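Tryptophan halogenase (Shewanella frigidimarina, PDB 2PYX) is probably a flavin-dependent halogenase that binds FAD and acts on tryptophan. Local coordinates at residues G207-L212 against E238-P243; L379-N382 against T388-A391. One frame throughout, in Å; residues are numbered along the deposited sequence.

Contact 1: residues G207-L212 against E238-P243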
loop_
_atom_site.group_PDB
_atom_site.type_symbol
_atom_site.label_atom_id
_atom_site.label_comp_id
_atom_site.label_asym_id
_atom_site.label_seq_id
_atom_site.Cartn_x
_atom_site.Cartn_y
_atom_site.Cartn_z
ATOM N N GLY A 207 -2.656 -0.215 -34.240
ATOM C CA GLY A 207 -1.756 -0.694 -33.189
ATOM C C GLY A 207 -2.402 -0.869 -31.829
ATOM O O GLY A 207 -1.729 -1.240 -30.873
ATOM N N ASP A 208 -3.710 -0.592 -31.744
ATOM C CA ASP A 208 -4.500 -0.950 -30.555
ATOM C C ASP A 208 -4.736 -2.444 -30.514
ATOM O O ASP A 208 -4.792 -3.111 -31.552
ATOM C CB ASP A 208 -5.881 -0.281 -30.545
ATOM C CG ASP A 208 -5.846 1.193 -30.317
ATOM O OD1 ASP A 208 -4.779 1.765 -29.939
ATOM O OD2 ASP A 208 -6.927 1.803 -30.534
ATOM N N ILE A 209 -4.940 -2.980 -29.314
ATOM C CA ILE A 209 -5.427 -4.354 -29.171
ATOM C C ILE A 209 -6.919 -4.372 -29.538
ATOM O O ILE A 209 -7.694 -3.484 -29.157
ATOM C CB ILE A 209 -5.243 -4.887 -27.748
ATOM C CG1 ILE A 209 -3.768 -4.809 -27.341
ATOM C CG2 ILE A 209 -5.762 -6.303 -27.643
ATOM C CD1 ILE A 209 -3.533 -5.094 -25.895
ATOM N N GLU A 210 -7.289 -5.344 -30.363
ATOM C CA GLU A 210 -8.656 -5.496 -30.870
ATOM C C GLU A 210 -9.356 -6.681 -30.224
ATOM O O GLU A 210 -10.530 -6.631 -29.872
ATOM C CB GLU A 210 -8.575 -5.723 -32.378
ATOM C CG GLU A 210 -9.859 -6.058 -33.033
ATOM C CD GLU A 210 -9.639 -6.238 -34.502
ATOM O OE1 GLU A 210 -9.636 -5.206 -35.200
ATOM O OE2 GLU A 210 -9.392 -7.392 -34.924
ATOM N N LYS A 211 -8.647 -7.773 -30.070
ATOM C CA LYS A 211 -9.246 -8.966 -29.548
ATOM C C LYS A 211 -8.197 -9.934 -29.072
ATOM O O LYS A 211 -7.012 -9.813 -29.411
ATOM C CB LYS A 211 -10.187 -9.619 -30.581
ATOM C CG LYS A 211 -9.487 -10.166 -31.790
ATOM C CD LYS A 211 -10.496 -10.609 -32.833
ATOM C CE LYS A 211 -9.827 -11.064 -34.123
ATOM N NZ LYS A 211 -10.880 -11.295 -35.182
ATOM N N LEU A 212 -8.632 -10.854 -28.221
ATOM C CA LEU A 212 -7.795 -11.917 -27.723
ATOM C C LEU A 212 -8.337 -13.223 -28.245
ATOM O O LEU A 212 -9.538 -13.419 -28.269
ATOM C CB LEU A 212 -7.783 -11.957 -26.203
ATOM C CG LEU A 212 -7.418 -10.642 -25.542
ATOM C CD1 LEU A 212 -7.483 -10.840 -24.040
ATOM C CD2 LEU A 212 -6.024 -10.187 -25.955
ATOM N N GLU A 238 5.236 -6.455 -22.584
ATOM C CA GLU A 238 5.656 -7.333 -23.692
ATOM C C GLU A 238 4.976 -6.962 -25.003
ATOM O O GLU A 238 5.640 -6.479 -25.953
ATOM C CB GLU A 238 5.428 -8.786 -23.343
ATOM C CG GLU A 238 6.340 -9.267 -22.241
ATOM C CD GLU A 238 7.839 -9.129 -22.608
ATOM O OE1 GLU A 238 8.197 -9.343 -23.796
ATOM O OE2 GLU A 238 8.647 -8.785 -21.709
ATOM N N HIS A 239 3.653 -7.087 -25.084
ATOM C CA HIS A 239 2.974 -6.824 -26.372
ATOM C C HIS A 239 3.179 -5.395 -26.864
ATOM O O HIS A 239 3.397 -5.166 -28.074
ATOM C CB HIS A 239 1.472 -7.115 -26.243
ATOM C CG HIS A 239 0.710 -6.997 -27.527
ATOM N ND1 HIS A 239 0.823 -7.918 -28.557
ATOM C CD2 HIS A 239 -0.197 -6.080 -27.929
ATOM C CE1 HIS A 239 0.010 -7.554 -29.540
ATOM N NE2 HIS A 239 -0.616 -6.446 -29.188
ATOM N N LEU A 240 3.053 -4.418 -25.962
ATOM C CA LEU A 240 3.153 -3.001 -26.321
ATOM C C LEU A 240 4.520 -2.351 -26.090
ATOM O O LEU A 240 4.689 -1.158 -26.365
ATOM C CB LEU A 240 2.020 -2.213 -25.650
ATOM C CG LEU A 240 0.610 -2.563 -26.146
ATOM C CD1 LEU A 240 -0.442 -1.986 -25.217
ATOM C CD2 LEU A 240 0.373 -2.086 -27.577
ATOM N N GLN A 241 5.449 -3.132 -25.556
ATOM C CA GLN A 241 6.844 -2.739 -25.428
ATOM C C GLN A 241 7.062 -1.473 -24.614
ATOM O O GLN A 241 7.989 -0.706 -24.882
ATOM C CB GLN A 241 7.482 -2.661 -26.827
ATOM C CG GLN A 241 7.636 -4.033 -27.432
ATOM C CD GLN A 241 8.757 -4.843 -26.790
ATOM O OE1 GLN A 241 9.924 -4.442 -26.844
ATOM N NE2 GLN A 241 8.415 -5.981 -26.183
ATOM N N VAL A 242 6.246 -1.262 -23.568
ATOM C CA VAL A 242 6.465 -0.121 -22.698
ATOM C C VAL A 242 7.682 -0.415 -21.840
ATOM O O VAL A 242 7.706 -1.414 -21.160
ATOM C CB VAL A 242 5.242 0.160 -21.811
ATOM C CG1 VAL A 242 5.548 1.263 -20.815
ATOM C CG2 VAL A 242 4.044 0.535 -22.682
ATOM N N PRO A 243 8.678 0.469 -21.863
ATOM C CA PRO A 243 9.926 0.213 -21.124
ATOM C C PRO A 243 9.777 0.181 -19.615
ATOM O O PRO A 243 8.910 0.858 -19.042
ATOM C CB PRO A 243 10.832 1.397 -21.493
ATOM C CG PRO A 243 10.192 2.090 -22.551
ATOM C CD PRO A 243 8.743 1.733 -22.616
#
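Ile-209 and His-239 make the central touch here, a worked example of how the start of a sheet's central strand and the end of a helix can be joined by a few apolar atoms. CG1 of Ile-209 lies 3.8 Å from CD2 of His-239, and CD1 of Ile-209 comes within 4.0 Å of the same ring carbon, so the isoleucine arm approaches the CD2–NE2 part of the imidazole at a slant. Beside it, CD1 of Leu-240 stands 4.4 Å from CD1 of Ile-209, a looser apolar approach. The other branch of the leucine, CD2, packs 4.0 Å from the carbonyl O of Gly-207, just before the strand begins. The imidazole reaches the strand because its CG is anti to the backbone N (chi1 -175°). Its rotation is then held by a hydrogen bond between NE2 and OD1 of Asn-203, on the neighbouring strand 198-203.

Strands 198-203, 209-214 and 219-221 form an antiparallel meander that lies in the chain between strands 192-195 and 224-227 of the parallel sheet, as in other FAD-binding Rossmann-type folds. A classic beta bulge interrupts its pairing, Glu-210 and Lys-211 both facing Ile-202. The contact joins the meander to the C-terminal end of helix 234-239 and the residue after it, with the side chain of Ile-209 about 8 Å from that of Val-198, a predicted FAD-binding residue.

Further out, Phe-225 and Leu-235 pack on Ile-209. The turn behind Leu-240 is shaped by Gln-241, which leaves the helix with positive phi (58°). Its NE2 donates to the carbonyl O of Glu-238 at 2.8 Å, a nearly straight bond (169°) directed at a lone pair in the carbonyl plane. Just before the strand, Asp-208 forms a hydrogen bond with Asn-345.

Contact 2: residues L379-N382 against T388-A391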
loop_
_atom_site.group_PDB
_atom_site.type_symbol
_atom_site.label_atom_id
_atom_site.label_comp_id
_atom_site.label_asym_id
_atom_site.label_seq_id
_atom_site.Cartn_x
_atom_site.Cartn_y
_atom_site.Cartn_z
ATOM N N LEU A 379 -13.435 7.195 -17.300
ATOM C CA LEU A 379 -13.677 6.265 -18.378
ATOM C C LEU A 379 -13.731 7.058 -19.680
ATOM O O LEU A 379 -14.501 7.999 -19.817
ATOM C CB LEU A 379 -15.004 5.551 -18.133
ATOM C CG LEU A 379 -15.474 4.629 -19.264
ATOM C CD1 LEU A 379 -14.681 3.375 -19.272
ATOM C CD2 LEU A 379 -16.959 4.338 -19.159
ATOM N N PRO A 380 -12.869 6.717 -20.629
ATOM C CA PRO A 380 -12.900 7.535 -21.843
ATOM C C PRO A 380 -14.203 7.406 -22.612
ATOM O O PRO A 380 -14.716 6.284 -22.756
ATOM C CB PRO A 380 -11.752 6.981 -22.678
ATOM C CG PRO A 380 -10.910 6.230 -21.746
ATOM C CD PRO A 380 -11.824 5.691 -20.703
ATOM N N PRO A 381 -14.748 8.537 -23.100
ATOM C CA PRO A 381 -15.952 8.429 -23.915
ATOM C C PRO A 381 -15.802 7.565 -25.135
ATOM O O PRO A 381 -16.719 6.825 -25.497
ATOM C CB PRO A 381 -16.229 9.884 -24.301
ATOM C CG PRO A 381 -15.683 10.690 -23.138
ATOM C CD PRO A 381 -14.414 9.941 -22.766
ATOM N N ASN A 382 -14.657 7.658 -25.786
ATOM C CA ASN A 382 -14.406 6.949 -27.048
ATOM C C ASN A 382 -12.898 6.916 -27.333
ATOM O O ASN A 382 -12.082 7.444 -26.552
ATOM C CB ASN A 382 -15.180 7.618 -28.198
ATOM C CG ASN A 382 -14.800 9.094 -28.391
ATOM O OD1 ASN A 382 -13.618 9.442 -28.353
ATOM N ND2 ASN A 382 -15.805 9.962 -28.565
ATOM N N THR A 388 -5.996 11.903 -24.601
ATOM C CA THR A 388 -5.995 13.053 -23.710
ATOM C C THR A 388 -6.102 12.577 -22.288
ATOM O O THR A 388 -5.416 13.073 -21.392
ATOM C CB THR A 388 -7.132 14.024 -24.050
ATOM O OG1 THR A 388 -6.907 14.477 -25.391
ATOM C CG2 THR A 388 -7.210 15.219 -23.133
ATOM N N ILE A 389 -6.940 11.564 -22.089
ATOM C CA ILE A 389 -7.122 11.013 -20.754
ATOM C C ILE A 389 -5.913 10.162 -20.361
ATOM O O ILE A 389 -5.392 10.301 -19.247
ATOM C CB ILE A 389 -8.429 10.214 -20.663
ATOM C CG1 ILE A 389 -9.623 11.191 -20.728
ATOM C CG2 ILE A 389 -8.468 9.413 -19.385
ATOM C CD1 ILE A 389 -10.967 10.489 -21.014
ATOM N N SER A 390 -5.404 9.326 -21.257
ATOM C CA SER A 390 -4.274 8.495 -20.885
ATOM C C SER A 390 -3.057 9.344 -20.589
ATOM O O SER A 390 -2.266 9.027 -19.677
ATOM C CB SER A 390 -3.965 7.458 -21.918
ATOM O OG SER A 390 -3.626 7.984 -23.168
ATOM N N ALA A 391 -2.888 10.437 -21.337
ATOM C CA ALA A 391 -1.721 11.300 -21.076
ATOM C C ALA A 391 -1.772 11.853 -19.647
ATOM O O ALA A 391 -0.739 11.896 -18.949
ATOM C CB ALA A 391 -1.652 12.420 -22.064
#
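The flat group is the peptide between Pro-380 and Pro-381; CD1 of Ile-389 comes to it from the side of CA of Pro-380 and CD of Pro-381, and over neither face. The linkage is trans, which puts those two atoms together, away from the carbonyl O of Pro-380, and the methyl settles against the pair. CD1 of Ile-389 is 3.6 Å from CA of Pro-380 and 3.9 Å from CD of Pro-381, whose ring it meets at a slant. CB of Pro-380 adds a third approach to CD1, at 4.0 Å. CG1 of Ile-389 stands anti to the carbonyl carbon (chi1 -70°), and the extended chi2 (165°) carries CD1 on to the loop. Trp-343 of strand 343-344 touches both Pro-380 and Ile-389.

The loop links helices 363-377 and 383-413, and the second helix packs on the loop that leads into it. Asn-382 is the N-cap, its OD1 accepting from the backbone N of Val-385, while Pro-381 shares a backbone hydrogen bond with Ile-7. Carbon meeting carbon carries no directional preference, so the fit depends on shape; the contact probably contributes dispersion and partial exclusion of water, Pro-380 and Ile-389 being buried but Pro-381 exposed.

In the fold
Both contacts lie on the same flank, far from the centre of the chain, their centres about 17 Å apart and their nearest atoms about 8 Å. Both are only partly buried: Ile-209, Ile-389 and Pro-380 are buried, while Pro-381 is exposed. Contact 1 joins two different elements, the meander and helix 234-239, near a predicted FAD site; contact 2 packs one helix on its own entry loop, away from the annotated sites. An isoleucine leads in each, but it meets a hydrogen-bonded imidazole and a leucine in the first and two prolines in the second. They are tied indirectly: Asp-208, beside contact 1, forms a salt bridge with Arg-383, at the start of the helix that carries Ile-389.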